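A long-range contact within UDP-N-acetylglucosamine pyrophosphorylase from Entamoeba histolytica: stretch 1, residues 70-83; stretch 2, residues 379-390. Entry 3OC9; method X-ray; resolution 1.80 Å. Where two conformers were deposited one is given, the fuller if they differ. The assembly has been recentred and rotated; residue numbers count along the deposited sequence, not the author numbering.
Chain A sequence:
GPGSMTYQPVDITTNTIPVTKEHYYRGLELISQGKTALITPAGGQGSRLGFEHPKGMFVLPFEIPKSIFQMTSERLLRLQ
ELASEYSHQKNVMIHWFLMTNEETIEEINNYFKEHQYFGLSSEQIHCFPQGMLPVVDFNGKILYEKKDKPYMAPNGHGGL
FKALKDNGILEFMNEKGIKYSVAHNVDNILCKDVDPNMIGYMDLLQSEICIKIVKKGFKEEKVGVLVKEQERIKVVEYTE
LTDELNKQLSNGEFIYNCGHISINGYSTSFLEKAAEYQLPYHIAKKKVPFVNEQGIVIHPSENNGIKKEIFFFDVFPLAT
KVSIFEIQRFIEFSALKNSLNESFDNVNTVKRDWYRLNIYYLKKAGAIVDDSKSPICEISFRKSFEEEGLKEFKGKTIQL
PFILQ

Stretch 1, residues 70-83: QMTSERLLRLQELA
Stretch 2, residues 379-390: ISFRKSFEEEGL

Stretch 1 is helical from Gln70 to Ala83, and the helix runs on beyond both ends. Its i to i+4 N–O bonds span 3.0–3.2 Å, from Glu74 N to Gln70 O through Ala83 N to Leu79 O, with phi near -60° and psi near -42°. Stretch 2 is irregular. Ile379 is extended (-119/115); Phe381 to Lys383 have helical phi/psi, with a turn closed by Lys383 N to Ser380 O at 2.9 Å; Ser384 returns to -153/139. Register is set by the CA atoms of Glu74 and Arg382, 4.8 Å apart, and of Arg75 and Phe381, 5.2 Å apart. Overall the loop advances in the same general direction as the helix, from Phe381 beside Met71 to Glu388 beside Leu82, although these two nearest pairs locally run in the reverse order. Together the stretches bury 863 Å².

Arg75 and Phe381 form the central stack. Arg75 (chi1 t, chi2 147°, chi3 m, chi4 169°) lays its guanidinium flat on the Phe381 ring (chi1 m, chi2 18°): centres lie 3.8 Å apart, planes at 11°, and Arg75 CZ sits 11° off the ring normal, a cation-pi geometry. Stacking leaves the in-plane N-H groups free to bond elsewhere. Arg75 NE donates to water 2 at 3.2 Å, and Arg75 NH2 is satisfied elsewhere in the structure. Water 2 donates to Phe381 O at 2.7 Å and Ser384 O at 2.8 Å, so one water serves two loop carbonyls and ties them to the helix.

Water 1 makes a second bridge, donating to Glu74 OE1 at 2.8 Å and accepting from Phe381 N at 3.0 Å. Glu74 (m, t, -12°) also accepts at OE2 from Gln70 NE2, 3.2 Å away. Next along the loop, Arg382 N is satisfied locally by Ser380 OG at 3.1 Å.

The charged network centres on Arg78 (t, p, t, 169°). Its NE and NH2 both donate to Glu388 OE2, at 3.2 and 3.0 Å with angles of 137° and 144°, forming a salt bridge at the guanidinium edge. Its NH1 donates to Glu81 OE1 at 2.9 Å, a salt bridge within the helix. Lys383 O lies over a guanidinium face, 3.5 Å from Arg78 NH2, but the angle is too poor for a hydrogen bond. Glu81 OE1 is shared: Arg382 NH1 (side chain t, p, t, 84°) donates to it at 3.0 Å and 162°, while Leu77 CB lies over a face of the Arg382 guanidinium, 3.7 Å from Arg382 NE.

Glu388 (p, m, -40°) also organises its own loop. Phe385 N donates to Glu388 OE2 at 2.9 Å and 177°, and Glu386 N to Glu388 OE1 at 2.9 Å. Ser384 OG accepts from Gly389 N at 3.1 Å and donates to Glu386 O at 2.8 Å. At Gly389 an ideal CB would lie 2.3 Å from Lys383 O, a clash.

Apolar contacts complete the packing. Leu79 CD2 (m, t) sits 4.0 Å from the Phe385 ring centroid (t, 65°), 14° off its normal, a CH-pi contact. Leu82 CD1 (m, t) meets Phe385 CB at 3.9 Å, and Met71 CB meets Phe381 CD2 at 4.2 Å.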

ATOM      1  N   GLN A  70       0.083  13.972   2.144  1.00 21.96           N
ATOM      2  CA  GLN A  70      -0.811  14.939   1.459  1.00 22.29           C
ATOM      3  C   GLN A  70      -1.500  14.338   0.196  1.00 22.03           C
ATOM      4  O   GLN A  70      -2.691  14.602  -0.024  1.00 21.60           O
ATOM      5  CB  GLN A  70      -0.089  16.271   1.109  1.00 23.85           C
ATOM      6  CG  GLN A  70      -1.020  17.309   0.390  1.00 24.81           C
ATOM      7  CD  GLN A  70      -0.405  18.721   0.243  1.00 30.33           C
ATOM      8  OE1 GLN A  70       0.722  18.988   0.686  1.00 31.77           O
ATOM      9  NE2 GLN A  70      -1.166  19.634  -0.373  1.00 30.54           N
ATOM     10  N   MET A  71      -0.757  13.574  -0.622  1.00 21.96           N
ATOM     11  CA  MET A  71      -1.307  12.846  -1.796  0.50 22.15           C
ATOM     12  C   MET A  71      -2.500  11.948  -1.402  1.00 21.39           C
ATOM     13  O   MET A  71      -3.596  11.995  -2.013  1.00 21.43           O
ATOM     14  CB  MET A  71      -0.238  11.944  -2.453  0.50 22.71           C
ATOM     15  CG  MET A  71       1.163  12.528  -2.682  0.50 25.99           C
ATOM     16  SD  MET A  71       1.567  12.882  -4.398  0.50 31.51           S
ATOM     17  CE  MET A  71       0.791  14.486  -4.566  0.50 31.16           C
ATOM     18  N   THR A  72      -2.271  11.101  -0.388  1.00 20.51           N
ATOM     19  CA  THR A  72      -3.323  10.207   0.141  1.00 20.15           C
ATOM     20  C   THR A  72      -4.553  10.994   0.649  1.00 19.96           C
ATOM     21  O   THR A  72      -5.696  10.645   0.327  1.00 20.41           O
ATOM     22  CB  THR A  72      -2.761   9.230   1.240  1.00 20.03           C
ATOM     23  OG1 THR A  72      -1.594   8.557   0.733  1.00 20.76           O
ATOM     24  CG2 THR A  72      -3.826   8.182   1.668  1.00 19.97           C
ATOM     25  N   SER A  73      -4.330  12.074   1.416  1.00 19.67           N
ATOM     26  CA  SER A  73      -5.442  12.919   1.884  1.00 20.14           C
ATOM     27  C   SER A  73      -6.315  13.433   0.720  1.00 20.63           C
ATOM     28  O   SER A  73      -7.557  13.395   0.790  1.00 21.27           O
ATOM     29  CB  SER A  73      -4.924  14.111   2.735  1.00 19.87           C
ATOM     30  OG  SER A  73      -4.222  13.621   3.890  1.00 20.24           O
ATOM     31  N   GLU A  74      -5.662  13.887  -0.348  1.00 20.97           N
ATOM     32  CA  GLU A  74      -6.361  14.474  -1.512  1.00 22.04           C
ATOM     33  C   GLU A  74      -7.172  13.432  -2.318  1.00 21.34           C
ATOM     34  O   GLU A  74      -8.300  13.715  -2.776  1.00 21.01           O
ATOM     35  CB  GLU A  74      -5.367  15.258  -2.396  1.00 22.80           C
ATOM     36  CG  GLU A  74      -4.875  16.583  -1.729  1.00 25.76           C
ATOM     37  CD  GLU A  74      -3.896  17.402  -2.585  1.00 30.74           C
ATOM     38  OE1 GLU A  74      -3.392  16.895  -3.608  1.00 33.57           O
ATOM     39  OE2 GLU A  74      -3.602  18.558  -2.192  1.00 32.35           O
ATOM     40  N   ARG A  75      -6.622  12.222  -2.461  1.00 20.61           N
ATOM     41  CA  ARG A  75      -7.365  11.127  -3.091  1.00 20.82           C
ATOM     42  C   ARG A  75      -8.630  10.735  -2.283  1.00 20.38           C
ATOM     43  O   ARG A  75      -9.689  10.509  -2.874  1.00 20.75           O
ATOM     44  CB  ARG A  75      -6.430   9.928  -3.376  1.00 20.55           C
ATOM     45  CG  ARG A  75      -7.107   8.740  -4.089  1.00 23.82           C
ATOM     46  CD  ARG A  75      -6.136   8.002  -5.031  1.00 26.19           C
ATOM     47  NE  ARG A  75      -6.004   8.693  -6.300  1.00 29.79           N
ATOM     48  CZ  ARG A  75      -5.100   8.428  -7.240  1.00 27.89           C
ATOM     49  NH1 ARG A  75      -5.108   9.156  -8.343  1.00 29.06           N
ATOM     50  NH2 ARG A  75      -4.182   7.458  -7.101  1.00 28.19           N
ATOM     51  N   LEU A  76      -8.536  10.662  -0.946  1.00 19.81           N
ATOM     52  CA  LEU A  76      -9.726  10.403  -0.118  1.00 19.87           C
ATOM     53  C   LEU A  76     -10.801  11.507  -0.279  1.00 20.89           C
ATOM     54  O   LEU A  76     -12.002  11.204  -0.383  1.00 20.99           O
ATOM     55  CB  LEU A  76      -9.351  10.206   1.372  1.00 19.38           C
ATOM     56  CG  LEU A  76      -8.487   8.985   1.743  1.00 19.06           C
ATOM     57  CD1 LEU A  76      -8.220   8.955   3.275  1.00 20.17           C
ATOM     58  CD2 LEU A  76      -9.152   7.662   1.302  1.00 18.78           C
ATOM     59  N   LEU A  77     -10.376  12.776  -0.308  1.00 20.80           N
ATOM     60  CA  LEU A  77     -11.311  13.893  -0.576  1.00 22.08           C
ATOM     61  C   LEU A  77     -12.059  13.751  -1.926  1.00 22.23           C
ATOM     62  O   LEU A  77     -13.280  13.984  -2.002  1.00 23.32           O
ATOM     63  CB  LEU A  77     -10.606  15.258  -0.456  1.00 22.23           C
ATOM     64  CG  LEU A  77     -10.249  15.722   0.975  1.00 23.47           C
ATOM     65  CD1 LEU A  77      -9.301  16.908   0.908  1.00 27.52           C
ATOM     66  CD2 LEU A  77     -11.484  16.085   1.831  1.00 27.93           C
ATOM     67  N   ARG A  78     -11.350  13.315  -2.968  1.00 22.23           N
ATOM     68  CA  ARG A  78     -11.961  13.140  -4.320  1.00 22.26           C
ATOM     69  C   ARG A  78     -12.935  11.951  -4.386  1.00 22.32           C
ATOM     70  O   ARG A  78     -14.004  12.049  -5.011  1.00 22.38           O
ATOM     71  CB  ARG A  78     -10.869  13.029  -5.397  1.00 22.07           C
ATOM     72  CG  ARG A  78     -11.372  12.789  -6.840  1.00 24.22           C
ATOM     73  CD  ARG A  78     -12.305  13.930  -7.316  1.00 26.30           C
ATOM     74  NE  ARG A  78     -12.634  13.807  -8.743  1.00 26.89           N
ATOM     75  CZ  ARG A  78     -13.575  14.529  -9.357  1.00 29.87           C
ATOM     76  NH1 ARG A  78     -14.299  15.420  -8.670  1.00 30.90           N
ATOM     77  NH2 ARG A  78     -13.792  14.365 -10.657  1.00 28.89           N
ATOM     78  N   LEU A  79     -12.553  10.827  -3.760  1.00 20.99           N
ATOM     79  CA  LEU A  79     -13.419   9.660  -3.632  1.00 21.37           C
ATOM     80  C   LEU A  79     -14.712   9.980  -2.864  1.00 22.07           C
ATOM     81  O   LEU A  79     -15.807   9.567  -3.283  1.00 22.57           O
ATOM     82  CB  LEU A  79     -12.656   8.482  -2.967  1.00 20.10           C
ATOM     83  CG  LEU A  79     -11.593   7.828  -3.871  1.00 20.09           C
ATOM     84  CD1 LEU A  79     -10.643   6.944  -3.031  1.00 20.76           C
ATOM     85  CD2 LEU A  79     -12.284   6.984  -4.978  1.00 23.56           C
ATOM     86  N   GLN A  80     -14.606  10.730  -1.761  1.00 21.90           N
ATOM     87  CA  GLN A  80     -15.815  11.161  -1.025  1.00 23.33           C
ATOM     88  C   GLN A  80     -16.771  11.992  -1.914  1.00 24.59           C
ATOM     89  O   GLN A  80     -17.992  11.801  -1.875  1.00 24.62           O
ATOM     90  CB  GLN A  80     -15.449  11.955   0.257  1.00 23.20           C
ATOM     91  CG  GLN A  80     -14.897  11.069   1.417  1.00 21.99           C
ATOM     92  CD  GLN A  80     -14.352  11.866   2.626  1.00 22.64           C
ATOM     93  OE1 GLN A  80     -13.979  11.272   3.645  1.00 21.64           O
ATOM     94  NE2 GLN A  80     -14.292  13.196   2.510  1.00 22.54           N
ATOM     95  N   GLU A  81     -16.185  12.888  -2.701  1.00 24.93           N
ATOM     96  CA  GLU A  81     -16.916  13.787  -3.631  1.00 26.72           C
ATOM     97  C   GLU A  81     -17.667  13.009  -4.730  1.00 26.61           C
ATOM     98  O   GLU A  81     -18.848  13.268  -4.973  1.00 27.29           O
ATOM     99  CB  GLU A  81     -15.937  14.782  -4.240  1.00 26.96           C
ATOM    100  CG  GLU A  81     -16.555  15.876  -5.110  1.00 29.79           C
ATOM    101  CD  GLU A  81     -15.552  16.974  -5.450  1.00 33.67           C
ATOM    102  OE1 GLU A  81     -14.478  16.691  -6.042  1.00 31.58           O
ATOM    103  OE2 GLU A  81     -15.857  18.143  -5.114  1.00 37.02           O
ATOM    104  N   LEU A  82     -16.995  12.049  -5.367  1.00 25.43           N
ATOM    105  CA  LEU A  82     -17.627  11.195  -6.388  1.00 25.66           C
ATOM    106  C   LEU A  82     -18.831  10.395  -5.844  1.00 26.50           C
ATOM    107  O   LEU A  82     -19.891  10.310  -6.507  1.00 26.57           O
ATOM    108  CB  LEU A  82     -16.584  10.262  -7.048  1.00 25.05           C
ATOM    109  CG  LEU A  82     -15.507  10.918  -7.934  1.00 25.01           C
ATOM    110  CD1 LEU A  82     -14.508   9.880  -8.507  1.00 25.76           C
ATOM    111  CD2 LEU A  82     -16.146  11.700  -9.101  1.00 25.11           C
ATOM    112  N   ALA A  83     -18.665   9.810  -4.655  1.00 25.64           N
ATOM    113  CA  ALA A  83     -19.743   9.094  -3.984  1.00 26.84           C
ATOM    114  C   ALA A  83     -20.926  10.021  -3.640  1.00 28.09           C
ATOM    115  O   ALA A  83     -22.093   9.608  -3.758  1.00 28.70           O
ATOM    116  CB  ALA A  83     -19.225   8.390  -2.721  1.00 26.17           C
ATOM    117  N   ILE A 379      -1.517  16.531 -12.734  1.00 30.14           N
ATOM    118  CA  ILE A 379      -2.950  16.621 -12.459  1.00 29.58           C
ATOM    119  C   ILE A 379      -3.206  16.281 -10.983  1.00 29.33           C
ATOM    120  O   ILE A 379      -2.963  15.143 -10.561  1.00 29.05           O
ATOM    121  CB  ILE A 379      -3.762  15.658 -13.377  1.00 29.47           C
ATOM    122  CG1 ILE A 379      -3.515  15.993 -14.873  1.00 30.71           C
ATOM    123  CG2 ILE A 379      -5.260  15.681 -12.973  1.00 29.78           C
ATOM    124  CD1 ILE A 379      -4.293  15.118 -15.888  1.00 30.55           C
ATOM    125  N   SER A 380      -3.692  17.258 -10.211  1.00 29.08           N
ATOM    126  CA  SER A 380      -3.882  17.076  -8.756  1.00 29.32           C
ATOM    127  C   SER A 380      -4.789  15.886  -8.426  1.00 28.41           C
ATOM    128  O   SER A 380      -5.823  15.698  -9.072  1.00 27.61           O
ATOM    129  CB  SER A 380      -4.451  18.336  -8.112  1.00 30.18           C
ATOM    130  OG  SER A 380      -4.647  18.127  -6.713  1.00 31.25           O
ATOM    131  N   PHE A 381      -4.388  15.085  -7.429  1.00 27.97           N
ATOM    132  CA  PHE A 381      -5.230  13.977  -6.924  1.00 28.13           C
ATOM    133  C   PHE A 381      -6.571  14.515  -6.370  1.00 28.20           C
ATOM    134  O   PHE A 381      -7.542  13.753  -6.222  1.00 28.58           O
ATOM    135  CB  PHE A 381      -4.495  13.183  -5.813  1.00 27.07           C
ATOM    136  CG  PHE A 381      -3.508  12.120  -6.305  1.00 28.20           C
ATOM    137  CD1 PHE A 381      -2.996  12.112  -7.604  1.00 29.45           C
ATOM    138  CD2 PHE A 381      -3.052  11.146  -5.412  1.00 28.23           C
ATOM    139  CE1 PHE A 381      -2.062  11.136  -8.008  1.00 30.60           C
ATOM    140  CE2 PHE A 381      -2.124  10.177  -5.801  1.00 28.89           C
ATOM    141  CZ  PHE A 381      -1.634  10.168  -7.109  1.00 30.12           C
ATOM    142  N   ARG A 382      -6.634  15.810  -6.050  1.00 28.71           N
ATOM    143  CA  ARG A 382      -7.899  16.429  -5.624  1.00 29.77           C
ATOM    144  C   ARG A 382      -8.889  16.660  -6.792  1.00 29.81           C
ATOM    145  O   ARG A 382     -10.106  16.711  -6.577  1.00 30.46           O
ATOM    146  CB  ARG A 382      -7.637  17.730  -4.825  1.00 30.25           C
ATOM    147  CG  ARG A 382      -8.875  18.418  -4.253  1.00 32.85           C
ATOM    148  CD  ARG A 382      -9.510  17.629  -3.093  1.00 34.60           C
ATOM    149  NE  ARG A 382     -10.805  18.178  -2.674  1.00 36.51           N
ATOM    150  CZ  ARG A 382     -11.981  17.905  -3.242  1.00 36.87           C
ATOM    151  NH1 ARG A 382     -12.070  17.079  -4.283  1.00 35.12           N
ATOM    152  NH2 ARG A 382     -13.087  18.465  -2.756  1.00 37.00           N
ATOM    153  N   LYS A 383      -8.366  16.750  -8.016  1.00 29.97           N
ATOM    154  CA  LYS A 383      -9.156  17.096  -9.224  1.00 30.60           C
ATOM    155  C   LYS A 383      -9.736  15.947 -10.093  1.00 29.84           C
ATOM    156  O   LYS A 383     -10.779  16.129 -10.734  1.00 29.42           O
ATOM    157  CB  LYS A 383      -8.345  18.037 -10.127  1.00 31.68           C
ATOM    158  CG  LYS A 383      -7.901  19.342  -9.456  1.00 35.00           C
ATOM    159  CD  LYS A 383      -9.057  20.307  -9.221  1.00 39.77           C
ATOM    160  CE  LYS A 383      -9.458  21.040 -10.498  1.00 44.05           C
ATOM    161  NZ  LYS A 383     -10.541  22.030 -10.218  1.00 46.38           N
ATOM    162  N   SER A 384      -9.060  14.795 -10.142  1.00 28.46           N
ATOM    163  CA  SER A 384      -9.502  13.653 -10.967  1.00 27.67           C
ATOM    164  C   SER A 384      -8.974  12.345 -10.330  1.00 27.09           C
ATOM    165  O   SER A 384      -7.840  12.303  -9.855  1.00 26.56           O
ATOM    166  CB  SER A 384      -9.025  13.805 -12.438  1.00 28.44           C
ATOM    167  OG  SER A 384      -9.724  12.949 -13.346  1.00 28.23           O
ATOM    168  N   PHE A 385      -9.818  11.310 -10.305  1.00 26.00           N
ATOM    169  CA  PHE A 385      -9.443   9.970  -9.811  1.00 24.89           C
ATOM    170  C   PHE A 385      -8.868   9.117 -10.958  1.00 25.45           C
ATOM    171  O   PHE A 385      -7.713   8.655 -10.886  1.00 25.08           O
ATOM    172  CB  PHE A 385     -10.666   9.314  -9.130  1.00 24.97           C
ATOM    173  CG  PHE A 385     -10.471   7.849  -8.726  1.00 23.24           C
ATOM    174  CD1 PHE A 385      -9.536   7.493  -7.752  1.00 22.41           C
ATOM    175  CD2 PHE A 385     -11.229   6.842  -9.324  1.00 23.36           C
ATOM    176  CE1 PHE A 385      -9.363   6.133  -7.371  1.00 22.79           C
ATOM    177  CE2 PHE A 385     -11.062   5.484  -8.949  1.00 23.32           C
ATOM    178  CZ  PHE A 385     -10.114   5.138  -7.978  1.00 22.27           C
ATOM    179  N   GLU A 386      -9.681   8.884 -11.990  1.00 25.22           N
ATOM    180  CA  GLU A 386      -9.224   8.299 -13.264  1.00 25.54           C
ATOM    181  C   GLU A 386      -9.296   9.469 -14.278  1.00 26.65           C
ATOM    182  O   GLU A 386      -8.654  10.506 -14.028  1.00 26.07           O
ATOM    183  CB  GLU A 386     -10.048   7.051 -13.648  1.00 26.52           C
ATOM    184  CG  GLU A 386      -9.860   5.887 -12.610  1.00 25.16           C
ATOM    185  CD  GLU A 386     -10.955   4.814 -12.581  1.00 30.46           C
ATOM    186  OE1 GLU A 386     -12.110   5.068 -13.007  1.00 30.52           O
ATOM    187  OE2 GLU A 386     -10.655   3.691 -12.089  1.00 28.15           O
ATOM    188  N   GLU A 387     -10.076   9.350 -15.355  1.00 27.70           N
ATOM    189  CA  GLU A 387     -10.220  10.478 -16.331  1.00 29.73           C
ATOM    190  C   GLU A 387     -11.492  11.342 -16.164  1.00 30.43           C
ATOM    191  O   GLU A 387     -11.719  12.321 -16.930  1.00 31.21           O
ATOM    192  CB  GLU A 387     -10.076   9.955 -17.787  1.00 30.70           C
ATOM    193  CG  GLU A 387     -11.336   9.349 -18.435  1.00 33.36           C
ATOM    194  CD  GLU A 387     -11.659   7.909 -18.011  1.00 37.27           C
ATOM    195  OE1 GLU A 387     -11.159   7.417 -16.967  1.00 35.77           O
ATOM    196  OE2 GLU A 387     -12.434   7.257 -18.749  1.00 39.48           O
ATOM    197  N   GLU A 388     -12.308  11.016 -15.165  1.00 30.05           N
ATOM    198  CA  GLU A 388     -13.663  11.603 -15.047  1.00 30.46           C
ATOM    199  C   GLU A 388     -13.718  13.109 -14.728  1.00 31.27           C
ATOM    200  O   GLU A 388     -14.753  13.762 -14.975  1.00 31.63           O
ATOM    201  CB  GLU A 388     -14.546  10.777 -14.077  1.00 30.67           C
ATOM    202  CG  GLU A 388     -14.424  11.121 -12.575  1.00 29.16           C
ATOM    203  CD  GLU A 388     -13.029  10.858 -11.994  1.00 28.29           C
ATOM    204  OE1 GLU A 388     -12.408   9.830 -12.356  1.00 26.78           O
ATOM    205  OE2 GLU A 388     -12.560  11.697 -11.187  1.00 27.54           O
ATOM    206  N   GLY A 389     -12.625  13.673 -14.207  1.00 30.59           N
ATOM    207  CA  GLY A 389     -12.585  15.115 -13.903  1.00 31.65           C
ATOM    208  C   GLY A 389     -12.098  15.991 -15.050  1.00 32.27           C
ATOM    209  O   GLY A 389     -11.930  17.208 -14.883  1.00 32.31           O
ATOM    210  N   LEU A 390     -11.893  15.378 -16.214  1.00 32.55           N
ATOM    211  CA  LEU A 390     -11.202  16.034 -17.321  1.00 34.52           C
ATOM    212  C   LEU A 390     -12.112  16.266 -18.539  1.00 36.56           C
ATOM    213  O   LEU A 390     -11.623  16.557 -19.632  1.00 37.32           O
ATOM    214  CB  LEU A 390      -9.953  15.234 -17.726  1.00 33.68           C
ATOM    215  CG  LEU A 390      -8.987  14.803 -16.598  1.00 32.20           C
ATOM    216  CD1 LEU A 390      -7.945  13.844 -17.158  1.00 31.58           C
ATOM    217  CD2 LEU A 390      -8.325  15.998 -15.908  1.00 33.47           C
TER
HETATM  218  O   HOH W   1      -2.029  15.770  -5.727  1.00 31.07           O
HETATM  219  O   HOH W   2      -7.491  11.307  -7.264  1.00 20.49           O